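Local coordinates for peridinin-chlorophyll A protein (Amphidinium carterae, PDB 2C9E) that probably serves as a water-soluble light-harvesting antenna for blue-green light, carrying peridinin and chlorophyll a inside an all-helical protein, at residues F21-S26 with K82-K87; P190-L195 with G256-R261; A104-F109 with D151-G156. One frame throughout, in Å; residues are numbered along the deposited sequence.

How the contacts relate
Each of the three contacts borders a peridinin, and a different one in each case. Contacts 1 and 2 sit on opposite sides of the chain's centre, one in each of the protein's two successive peridinin-chlorophyll-binding regions, with centres 37 Å apart and nearest atoms about 23 Å apart. In both, a backbone carbonyl and the amide two residues further on bind the ring hydroxyl O5 of the carotenoid (Leu-83 and Ala-85; Leu-257 and Ala-259), the amide bond being weak in contact 2. Contact 3, at the surface, meets its peridinin through the ring face of Phe-109, with no such hydroxyl bond; its centre lies 30 Å from that of contact 1 and 35 Å from that of contact 2. No two contacts touch.

Contact 1: F21-S26 with K82-K87; sequences FDWGGS and KLMASK. With PID (peridinin), chain F.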
# COMPACT_ATOMS: atom_id res chain seq x y z
N PHE A 21 -11.59 -6.09 17.17
CA PHE A 21 -10.42 -5.28 16.86
C PHE A 21 -10.73 -3.85 16.45
O PHE A 21 -11.70 -3.57 15.71
CB PHE A 21 -9.57 -5.95 15.76
CG PHE A 21 -8.16 -5.41 15.69
CD1 PHE A 21 -7.16 -5.90 16.55
CD2 PHE A 21 -7.85 -4.36 14.81
CE1 PHE A 21 -5.89 -5.36 16.54
CE2 PHE A 21 -6.57 -3.81 14.80
CZ PHE A 21 -5.59 -4.31 15.66
N ASP A 22 -9.88 -2.94 16.91
CA ASP A 22 -10.09 -1.54 16.61
C ASP A 22 -9.51 -1.16 15.27
O ASP A 22 -8.46 -0.48 15.18
CB ASP A 22 -9.54 -0.62 17.72
CG ASP A 22 -9.93 0.87 17.49
OD1 ASP A 22 -10.75 1.18 16.59
OD2 ASP A 22 -9.40 1.72 18.23
N TRP A 23 -10.23 -1.57 14.24
CA TRP A 23 -9.82 -1.26 12.89
C TRP A 23 -9.66 0.21 12.59
O TRP A 23 -8.75 0.60 11.87
CB TRP A 23 -10.82 -1.84 11.89
CG TRP A 23 -10.90 -3.30 12.03
CD1 TRP A 23 -11.89 -4.00 12.66
CD2 TRP A 23 -9.91 -4.26 11.65
NE1 TRP A 23 -11.58 -5.34 12.69
CE2 TRP A 23 -10.36 -5.53 12.09
CE3 TRP A 23 -8.68 -4.17 10.99
CZ2 TRP A 23 -9.63 -6.70 11.87
CZ3 TRP A 23 -7.95 -5.33 10.77
CH2 TRP A 23 -8.44 -6.59 11.21
N GLY A 24 -10.54 1.04 13.15
CA GLY A 24 -10.45 2.44 12.85
C GLY A 24 -9.62 3.35 13.74
O GLY A 24 -9.36 4.48 13.33
N GLY A 25 -9.18 2.87 14.90
CA GLY A 25 -8.45 3.74 15.80
C GLY A 25 -6.93 3.70 15.69
O GLY A 25 -6.37 3.13 14.72
N SER A 26 -6.26 4.32 16.67
CA SER A 26 -4.80 4.32 16.65
C SER A 26 -4.38 3.07 17.35
O SER A 26 -3.92 3.13 18.46
CB SER A 26 -4.18 5.50 17.38
OG SER A 26 -2.73 5.48 17.17
N LYS A 82 -17.63 0.33 13.77
CA LYS A 82 -16.51 -0.60 13.94
C LYS A 82 -15.79 -0.93 12.61
O LYS A 82 -14.76 -1.62 12.62
CB LYS A 82 -17.03 -1.91 14.57
CG LYS A 82 -17.26 -1.86 16.09
CD LYS A 82 -18.20 -2.96 16.57
CE LYS A 82 -17.72 -4.39 16.26
NZ LYS A 82 -18.86 -5.40 16.07
N LEU A 83 -16.28 -0.41 11.49
CA LEU A 83 -15.67 -0.73 10.18
C LEU A 83 -15.55 -2.24 10.00
O LEU A 83 -14.59 -2.75 9.44
CB LEU A 83 -14.27 -0.10 10.07
CG LEU A 83 -14.29 1.44 10.14
CD1 LEU A 83 -12.88 1.96 10.10
CD2 LEU A 83 -15.11 2.01 8.98
N MET A 84 -16.56 -2.96 10.46
CA MET A 84 -16.53 -4.41 10.42
C MET A 84 -17.29 -4.98 9.22
O MET A 84 -18.51 -4.78 9.08
CB MET A 84 -17.10 -4.91 11.77
CG MET A 84 -16.87 -6.36 12.12
SD MET A 84 -15.13 -6.81 12.09
CE MET A 84 -15.24 -8.29 11.07
N ALA A 85 -16.57 -5.69 8.35
CA ALA A 85 -17.22 -6.27 7.17
C ALA A 85 -18.18 -7.37 7.55
O ALA A 85 -18.15 -7.83 8.69
CB ALA A 85 -16.16 -6.86 6.20
N SER A 86 -18.95 -7.83 6.57
CA SER A 86 -19.92 -8.92 6.76
C SER A 86 -19.15 -10.25 6.82
O SER A 86 -18.02 -10.33 6.33
CB SER A 86 -20.98 -8.87 5.60
OG SER A 86 -20.56 -9.37 4.33
N LYS A 87 -19.72 -11.29 7.44
CA LYS A 87 -19.02 -12.57 7.51
C LYS A 87 -18.79 -13.05 6.06
O LYS A 87 -17.79 -13.70 5.72
CB LYS A 87 -19.85 -13.64 8.25
CG LYS A 87 -19.99 -13.48 9.77
CD LYS A 87 -20.75 -14.66 10.44
CE LYS A 87 -20.77 -14.53 11.98
NZ LYS A 87 -21.44 -15.69 12.65
C1 PID F . 4.13 -19.81 3.75
C2 PID F . 5.21 -20.85 3.41
C3 PID F . 5.69 -20.64 1.97
C4 PID F . 4.49 -20.85 1.03
C5 PID F . 3.41 -19.77 1.19
C6 PID F . 3.18 -19.32 2.65
C7 PID F . 1.91 -18.81 2.91
C8 PID F . 1.61 -17.59 3.53
C9 PID F . 0.33 -17.09 3.75
C10 PID F . -0.89 -17.69 3.42
C11 PID F . 0.02 -15.90 4.26
C12 PID F . -1.31 -15.72 4.24
C13 PID F . -1.97 -14.57 4.68
C14 PID F . -3.35 -14.34 4.67
C15 PID F . -3.84 -13.12 5.15
C16 PID F . -5.18 -12.73 5.19
C17 PID F . -5.57 -11.48 5.67
C18 PID F . -6.90 -11.07 5.67
C19 PID F . -7.34 -9.83 6.12
C20 PID F . -8.69 -9.50 6.04
C21 PID F . -9.27 -8.29 6.40
C22 PID F . -10.64 -8.09 6.23
C23 PID F . -11.22 -6.96 6.53
C24 PID F . -11.77 -5.79 6.76
C25 PID F . -11.83 -4.69 5.69
C26 PID F . -11.13 -3.44 6.26
C27 PID F . -11.65 -3.04 7.64
C28 PID F . -11.60 -4.20 8.65
C29 PID F . -12.34 -5.44 8.13
C30 PID F . -11.00 -0.75 7.74
C31 PID F . -10.16 0.38 8.34
CM1 PID F . 3.65 -19.88 5.20
CM2 PID F . 2.13 -20.35 0.58
CM3 PID F . 3.85 -18.58 0.33
CM4 PID F . -4.32 -15.40 4.13
CM5 PID F . -8.41 -7.14 6.95
CM6 PID F . -11.08 -5.09 4.42
CM7 PID F . -13.28 -4.38 5.32
CM8 PID F . -12.15 -6.60 9.11
O1 PID F . 4.25 -18.51 3.17
O2 PID F . 6.70 -21.60 1.63
O3 PID F . -1.03 -18.79 2.90
O4 PID F . -1.91 -16.83 3.72
O5 PID F . -13.73 -5.14 7.95
O6 PID F . -10.76 -2.03 8.15
O7 PID F . -11.91 -0.50 6.96
O HOH W 1 -13.02 -0.10 14.39
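Aromatic and apolar packing centres on Trp-23, whose indole is covered on both faces. Peridinin C28 lies over one face, offset toward the rim and 3.4 Å from Trp-23 CD2, while the ring of Phe-21 places CD2 over the centre of the opposite face. Trp-23 CB points toward 82-87, and CG, anti to the carbonyl carbon (chi1 -60°), sets the indole with its edge near Lys-82. There the carbonyl O of Lys-82 lies near the ring plane, 3.7 Å from Trp-23 CD1. Met-84, bent at chi2 and chi3, crosses the indole obliquely and makes a Met-aromatic contact, its SD 4.8 Å from the centroid of the five-membered ring and 61° off the normal. Beyond the ring, Leu-83 CD1 packs 3.7 Å from CA of Gly-24, where a side chain would be tight.

Polar contact between the segments runs through one water, which accepts from Gly-24 N and donates to Lys-82 O; no direct hydrogen bond joins them. The indole NE1 is satisfied by Ala-18 O of helix 2-18.

Two bonds grip the hydroxyl O5 of peridinin: it donates to Leu-83 O at 2.9 Å and accepts from Ala-85 N, also at 2.9 Å, with an N-H...O angle of 143°. The carbonyl and amide thereby fix the hydroxyl's position, and the indole face packs against the same ring. Two interhelical loops thus contribute to the end of a peridinin pocket, around the allenic, acetylated end ring that bears O5, in the peridinin-chlorophyll protein fold.

Contact 2: P190-L195 with G256-R261; sequences PIMDKL and GLVAER. With PID (peridinin), chain J.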
# COMPACT_ATOMS: atom_id res chain seq x y z
N PRO A 190 15.02 18.82 -6.23
CA PRO A 190 15.65 19.68 -5.20
C PRO A 190 14.85 19.82 -3.91
O PRO A 190 15.36 20.25 -2.88
CB PRO A 190 15.83 21.01 -5.90
CG PRO A 190 15.79 20.63 -7.40
CD PRO A 190 14.75 19.58 -7.46
N ILE A 191 13.57 19.53 -3.98
CA ILE A 191 12.71 19.57 -2.79
C ILE A 191 12.85 18.18 -2.12
O ILE A 191 13.04 18.06 -0.91
CB ILE A 191 11.24 19.81 -3.21
CG1 ILE A 191 11.17 21.13 -3.96
CG2 ILE A 191 10.35 19.76 -2.00
CD1 ILE A 191 9.78 21.61 -4.36
N MET A 192 12.75 17.13 -2.94
CA MET A 192 12.90 15.76 -2.48
C MET A 192 14.23 15.58 -1.77
O MET A 192 14.26 15.04 -0.64
CB MET A 192 12.81 14.80 -3.69
CG MET A 192 12.91 13.30 -3.40
SD MET A 192 14.56 12.80 -2.98
CE MET A 192 15.29 12.88 -4.64
N ASP A 193 15.32 16.05 -2.40
CA ASP A 193 16.67 15.85 -1.82
C ASP A 193 16.98 16.53 -0.51
O ASP A 193 18.00 16.23 0.13
CB ASP A 193 17.83 16.07 -2.86
CG ASP A 193 18.06 17.56 -3.25
OD1 ASP A 193 17.35 18.45 -2.70
OD2 ASP A 193 18.95 17.86 -4.12
N LYS A 194 16.10 17.43 -0.06
CA LYS A 194 16.35 18.03 1.24
C LYS A 194 15.57 17.31 2.38
O LYS A 194 15.79 17.56 3.55
CB LYS A 194 16.00 19.50 1.19
CG LYS A 194 16.88 20.17 0.09
CD LYS A 194 16.71 21.66 0.04
CE LYS A 194 17.60 22.24 -1.03
NZ LYS A 194 17.26 21.77 -2.41
N LEU A 195 14.72 16.36 2.05
CA LEU A 195 13.95 15.71 3.12
C LEU A 195 14.56 14.43 3.57
O LEU A 195 15.34 13.83 2.83
CB LEU A 195 12.52 15.46 2.64
CG LEU A 195 11.74 16.72 2.18
CD1 LEU A 195 10.47 16.28 1.40
CD2 LEU A 195 11.36 17.57 3.44
N GLY A 256 19.18 9.80 4.33
CA GLY A 256 17.80 10.26 4.14
C GLY A 256 17.02 9.53 3.08
O GLY A 256 15.90 9.93 2.76
N LEU A 257 17.61 8.48 2.52
CA LEU A 257 16.98 7.63 1.50
C LEU A 257 16.51 8.42 0.29
O LEU A 257 15.44 8.19 -0.28
CB LEU A 257 15.80 6.78 2.09
CG LEU A 257 15.97 5.67 3.16
CD1 LEU A 257 17.04 4.63 2.79
CD2 LEU A 257 16.41 6.27 4.41
N VAL A 258 17.36 9.36 -0.10
CA VAL A 258 17.15 10.25 -1.24
C VAL A 258 17.48 9.54 -2.55
O VAL A 258 18.60 9.10 -2.79
CB VAL A 258 18.04 11.48 -1.09
CG1 VAL A 258 18.16 12.22 -2.41
CG2 VAL A 258 17.45 12.40 -0.03
N ALA A 259 16.47 9.43 -3.39
CA ALA A 259 16.61 8.77 -4.68
C ALA A 259 17.65 9.39 -5.61
O ALA A 259 17.96 10.58 -5.52
CB ALA A 259 15.26 8.79 -5.40
N GLU A 260 18.18 8.56 -6.51
CA GLU A 260 19.11 9.02 -7.54
C GLU A 260 18.26 9.79 -8.58
O GLU A 260 17.09 9.51 -8.76
CB GLU A 260 19.79 7.81 -8.22
CG GLU A 260 21.30 8.01 -8.46
CD GLU A 260 22.10 6.78 -8.14
OE1 GLU A 260 21.71 5.71 -8.64
OE2 GLU A 260 23.10 6.86 -7.37
N ARG A 261 18.85 10.76 -9.24
CA ARG A 261 18.17 11.57 -10.24
C ARG A 261 17.41 10.80 -11.36
O ARG A 261 16.24 11.09 -11.65
CB ARG A 261 19.21 12.50 -10.87
CG ARG A 261 18.97 13.95 -10.60
CD ARG A 261 20.17 14.80 -10.99
NE ARG A 261 20.86 15.28 -9.80
CZ ARG A 261 20.48 16.33 -9.06
NH1 ARG A 261 19.39 17.03 -9.40
NH2 ARG A 261 21.19 16.65 -7.98
C1 PID J . -5.97 15.90 -12.08
C2 PID J . -7.20 16.44 -12.83
C3 PID J . -7.99 15.27 -13.40
C4 PID J . -7.10 14.58 -14.43
C5 PID J . -5.94 13.84 -13.76
C6 PID J . -5.29 14.63 -12.61
C7 PID J . -3.94 14.35 -12.37
C8 PID J . -3.37 13.99 -11.15
C9 PID J . -2.01 13.70 -10.99
C10 PID J . -1.02 13.71 -11.97
C11 PID J . -1.42 13.32 -9.86
C12 PID J . -0.12 13.09 -10.10
C13 PID J . 0.79 12.63 -9.15
C14 PID J . 2.15 12.37 -9.35
C15 PID J . 2.90 11.91 -8.27
C16 PID J . 4.26 11.58 -8.29
C17 PID J . 4.89 11.13 -7.13
C18 PID J . 6.24 10.77 -7.11
C19 PID J . 6.89 10.29 -5.97
C20 PID J . 8.23 9.90 -6.03
C21 PID J . 8.96 9.36 -4.98
C22 PID J . 10.28 8.97 -5.19
C23 PID J . 11.01 8.41 -4.25
C24 PID J . 11.71 7.83 -3.32
C25 PID J . 11.73 6.30 -3.16
C26 PID J . 11.49 5.93 -1.69
C27 PID J . 12.42 6.69 -0.74
C28 PID J . 12.28 8.21 -0.91
C29 PID J . 12.55 8.66 -2.34
C30 PID J . 12.41 5.29 1.19
C31 PID J . 12.00 5.03 2.64
CM1 PID J . -5.18 16.97 -11.33
CM2 PID J . -4.94 13.53 -14.88
CM3 PID J . -6.49 12.52 -13.23
CM4 PID J . 2.80 12.59 -10.71
CM5 PID J . 8.38 9.24 -3.57
CM6 PID J . 10.64 5.63 -3.99
CM7 PID J . 13.10 5.75 -3.60
CM8 PID J . 12.28 10.16 -2.44
O1 PID J . -6.11 14.63 -11.43
O2 PID J . -9.22 15.69 -14.00
O3 PID J . -1.19 13.95 -13.16
O4 PID J . 0.17 13.33 -11.41
O5 PID J . 13.93 8.42 -2.65
O6 PID J . 12.00 6.45 0.62
O7 PID J . 13.09 4.48 0.56
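This contact forms part of a peridinin pocket, where the end of helix 176-192 and the type I turn from Met-192 to Leu-195 meet the loop leading into helix 261-276. The loop supplies the polar recognition. The hydroxyl O5 of peridinin donates to Leu-257 O at 2.8 Å and accepts from Ala-259 N, also at 2.8 Å; with an N-H...O angle of 118°, the second bond is weak.

Between the segments the contact is mainly van der Waals packing, carried by Met-192 and Val-258. Met-192 CG stands anti to the backbone N (chi1 -179°), and bends at chi2 and chi3 fold the chain so that it crosses Val-258 obliquely. Met-192 SD lies 3.7 Å from Val-258 CG1, and Met-192 CE reaches Ala-259 O at 3.6 Å. Met-192 also faces the pigment, with CG 3.3 Å from the methyl CM8 of peridinin. Val-258 divides its branches: CG1, anti to the backbone N, meets the thioether and Asp-193 CB, whereas CG2 lies 3.8 Å from Leu-195 O and also approaches Asp-193 O. An alanine in place of Met-192 would lose the SD and CE packing on Val-258 and Ala-259 and would probably loosen the seat of the peridinin methyl.

The turn is tied from within by Leu-195 N bonding to Met-192 O, an oxygen that also accepts from Trp-197 NE1. Lys-194 NZ folds back to hydrogen-bond Pro-190 O, in the carbonyl plane on a lone pair, and makes a weak salt bridge to Asp-193 OD1.

The chemistry implies a division of labour: the Leu-257 carbonyl, helped weakly by the Ala-259 amide, holds the peridinin hydroxyl, while a flexible thioether and a branched side chain join the segments without any direct hydrogen bond.

Contact 3: A104-F109 with D151-G156; sequences ADKQKF and DASING. With PID (peridinin), chain E.
Direct hydrogen bonding between the segments rests on one strong link. Lys-106 N donates a hydrogen bond to Asn-155 OD1 at 2.8 Å, with an N-H...O angle of 170° and the donor nearly along the C=O axis. Asn-155 CG is anti to its backbone N (chi1 -167°), which carries the amide back to the start of helix 106-111. There Asn-155 lies alongside Asp-105, the N-cap of that helix, with carboxylate and amide planes 45° apart. The cap itself is Lys-108 N bonding to Asp-105 OD1 through the anti lone pair, at 2.9 Å.

Waters add three bridges: from Ala-104 O to Ser-153 OG, from Asp-105 OD2 to Asn-155 O, and from Gln-107 N to Asn-155 OD1. The last gives Asn-155 OD1 two donors, Lys-106 N and the water. Ser-153 OG also accepts from Asn-155 N at 2.7 Å, an ST turn, and is hydrogen-bonded to Ala-102 O.

Contacts through carbon are few. Asn-155 CA approaches Ala-104 O at 3.4 Å in a CA-H...O contact, and the bent chain of Lys-106 runs over Ser-153, with CD 3.5 Å from Ser-153 OG. Turned to another side of the helix, Phe-109 packs a ring face on peridinin, with C17 above it.

At this surface contact, then, the start of the linker after helix 132-152 is joined to the first turn of helix 106-111 by polar groups and water: Asn-155 occupies an amide that the helix itself does not use, while Asp-105 serves another, and the helix dipole would probably favour both acceptors.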
# COMPACT_ATOMS: atom_id res chain seq x y z
N ALA A 104 2.11 -16.45 -5.85
CA ALA A 104 3.34 -15.74 -5.57
C ALA A 104 4.59 -16.62 -5.49
O ALA A 104 4.50 -17.85 -5.22
CB ALA A 104 3.19 -14.92 -4.24
N ASP A 105 5.74 -15.99 -5.73
CA ASP A 105 7.00 -16.70 -5.60
C ASP A 105 7.02 -17.08 -4.12
O ASP A 105 6.96 -16.19 -3.27
CB ASP A 105 8.17 -15.79 -5.87
CG ASP A 105 9.48 -16.47 -5.60
OD1 ASP A 105 9.92 -16.61 -4.42
OD2 ASP A 105 10.06 -16.90 -6.60
N LYS A 106 7.12 -18.37 -3.82
CA LYS A 106 7.04 -18.84 -2.43
C LYS A 106 8.09 -18.34 -1.47
O LYS A 106 7.75 -17.98 -0.33
CB LYS A 106 7.02 -20.38 -2.36
CG LYS A 106 5.68 -21.01 -2.67
CD LYS A 106 5.80 -22.43 -3.25
CE LYS A 106 6.49 -23.39 -2.30
NZ LYS A 106 6.96 -24.63 -2.97
N GLN A 107 9.36 -18.36 -1.89
CA GLN A 107 10.44 -17.93 -1.00
C GLN A 107 10.35 -16.44 -0.71
O GLN A 107 10.57 -16.02 0.41
CB GLN A 107 11.85 -18.20 -1.58
CG GLN A 107 12.05 -19.48 -2.37
CD GLN A 107 13.45 -19.54 -3.06
OE1 GLN A 107 13.82 -20.56 -3.66
NE2 GLN A 107 14.21 -18.44 -2.99
N LYS A 108 10.11 -15.65 -1.73
CA LYS A 108 10.00 -14.20 -1.54
C LYS A 108 8.81 -13.86 -0.65
O LYS A 108 8.89 -12.98 0.23
CB LYS A 108 9.86 -13.49 -2.90
CG LYS A 108 11.14 -13.53 -3.69
CD LYS A 108 10.90 -13.12 -5.13
CE LYS A 108 12.23 -13.12 -5.88
NZ LYS A 108 13.20 -12.36 -5.04
N PHE A 109 7.70 -14.57 -0.85
CA PHE A 109 6.56 -14.30 -0.04
C PHE A 109 6.80 -14.64 1.41
O PHE A 109 6.52 -13.83 2.32
CB PHE A 109 5.32 -15.05 -0.52
CG PHE A 109 4.07 -14.57 0.14
CD1 PHE A 109 3.70 -15.05 1.41
CD2 PHE A 109 3.29 -13.59 -0.48
CE1 PHE A 109 2.57 -14.56 2.07
CE2 PHE A 109 2.15 -13.08 0.16
CZ PHE A 109 1.78 -13.57 1.44
N ASP A 151 0.59 -26.07 -1.05
CA ASP A 151 0.32 -27.21 -1.91
C ASP A 151 -0.20 -26.76 -3.29
O ASP A 151 0.20 -27.31 -4.31
CB ASP A 151 -0.67 -28.19 -1.26
CG ASP A 151 -0.04 -28.95 -0.08
OD1 ASP A 151 1.20 -28.98 0.02
OD2 ASP A 151 -0.79 -29.52 0.75
N ALA A 152 -1.05 -25.75 -3.32
CA ALA A 152 -1.59 -25.32 -4.59
C ALA A 152 -0.72 -24.32 -5.36
O ALA A 152 -1.02 -23.99 -6.49
CB ALA A 152 -3.04 -24.76 -4.39
N SER A 153 0.37 -23.87 -4.79
CA SER A 153 1.19 -22.84 -5.45
C SER A 153 1.83 -23.05 -6.81
O SER A 153 2.53 -24.04 -7.01
CB SER A 153 2.32 -22.41 -4.55
OG SER A 153 3.10 -21.44 -5.22
N ILE A 154 1.65 -22.07 -7.70
CA ILE A 154 2.32 -22.06 -9.02
C ILE A 154 3.67 -21.27 -8.92
O ILE A 154 4.29 -20.94 -9.93
CB ILE A 154 1.46 -21.44 -10.11
CG1 ILE A 154 1.14 -19.99 -9.73
CG2 ILE A 154 0.19 -22.31 -10.30
CD1 ILE A 154 0.51 -19.20 -10.81
N ASN A 155 4.08 -20.95 -7.70
CA ASN A 155 5.35 -20.31 -7.41
C ASN A 155 5.83 -19.13 -8.32
O ASN A 155 7.01 -19.09 -8.74
CB ASN A 155 6.39 -21.40 -7.38
CG ASN A 155 7.70 -20.95 -6.79
OD1 ASN A 155 7.73 -20.09 -5.93
ND2 ASN A 155 8.79 -21.56 -7.22
N GLY A 156 4.93 -18.18 -8.57
CA GLY A 156 5.22 -17.00 -9.37
C GLY A 156 5.26 -17.18 -10.88
O GLY A 156 5.71 -16.29 -11.61
C1 PID E . 6.59 -20.78 10.74
C2 PID E . 6.67 -22.01 11.63
C3 PID E . 6.30 -23.26 10.82
C4 PID E . 4.86 -23.08 10.32
C5 PID E . 4.75 -21.99 9.25
C6 PID E . 5.60 -20.75 9.57
C7 PID E . 5.07 -19.53 9.13
C8 PID E . 5.53 -18.79 8.04
C9 PID E . 4.93 -17.59 7.66
C10 PID E . 3.84 -16.98 8.27
C11 PID E . 5.30 -16.82 6.63
C12 PID E . 4.47 -15.77 6.57
C13 PID E . 4.46 -14.81 5.56
C14 PID E . 3.60 -13.71 5.45
C15 PID E . 3.72 -12.89 4.33
C16 PID E . 2.93 -11.78 4.02
C17 PID E . 3.12 -11.11 2.81
C18 PID E . 2.30 -10.06 2.40
C19 PID E . 2.45 -9.44 1.16
C20 PID E . 1.57 -8.43 0.76
C21 PID E . 1.58 -7.77 -0.47
C22 PID E . 0.62 -6.79 -0.74
C23 PID E . 0.51 -6.11 -1.85
C24 PID E . 0.39 -5.44 -2.97
C25 PID E . -0.51 -5.91 -4.13
C26 PID E . 0.32 -5.97 -5.42
C27 PID E . 1.09 -4.67 -5.71
C28 PID E . 1.99 -4.29 -4.52
C29 PID E . 1.22 -4.17 -3.20
C30 PID E . 1.49 -4.99 -8.05
C31 PID E . 2.46 -5.32 -9.20
CM1 PID E . 6.93 -19.47 11.46
CM2 PID E . 3.26 -21.64 9.17
CM3 PID E . 5.17 -22.59 7.91
CM4 PID E . 2.49 -13.48 6.48
CM5 PID E . 2.63 -8.12 -1.54
CM6 PID E . -1.08 -7.30 -3.85
CM7 PID E . -1.67 -4.93 -4.34
CM8 PID E . 2.20 -3.96 -2.05
O1 PID E . 7.01 -20.92 9.37
O2 PID E . 6.38 -24.42 11.65
O3 PID E . 3.23 -17.40 9.26
O4 PID E . 3.56 -15.84 7.59
O5 PID E . 0.34 -3.04 -3.28
O6 PID E . 2.00 -4.94 -6.79
O7 PID E . 0.30 -4.78 -8.29
O HOH W 2 2.92 -19.12 -3.52
O HOH W 3 9.20 -17.56 -9.37
O HOH W 4 9.68 -19.90 -4.53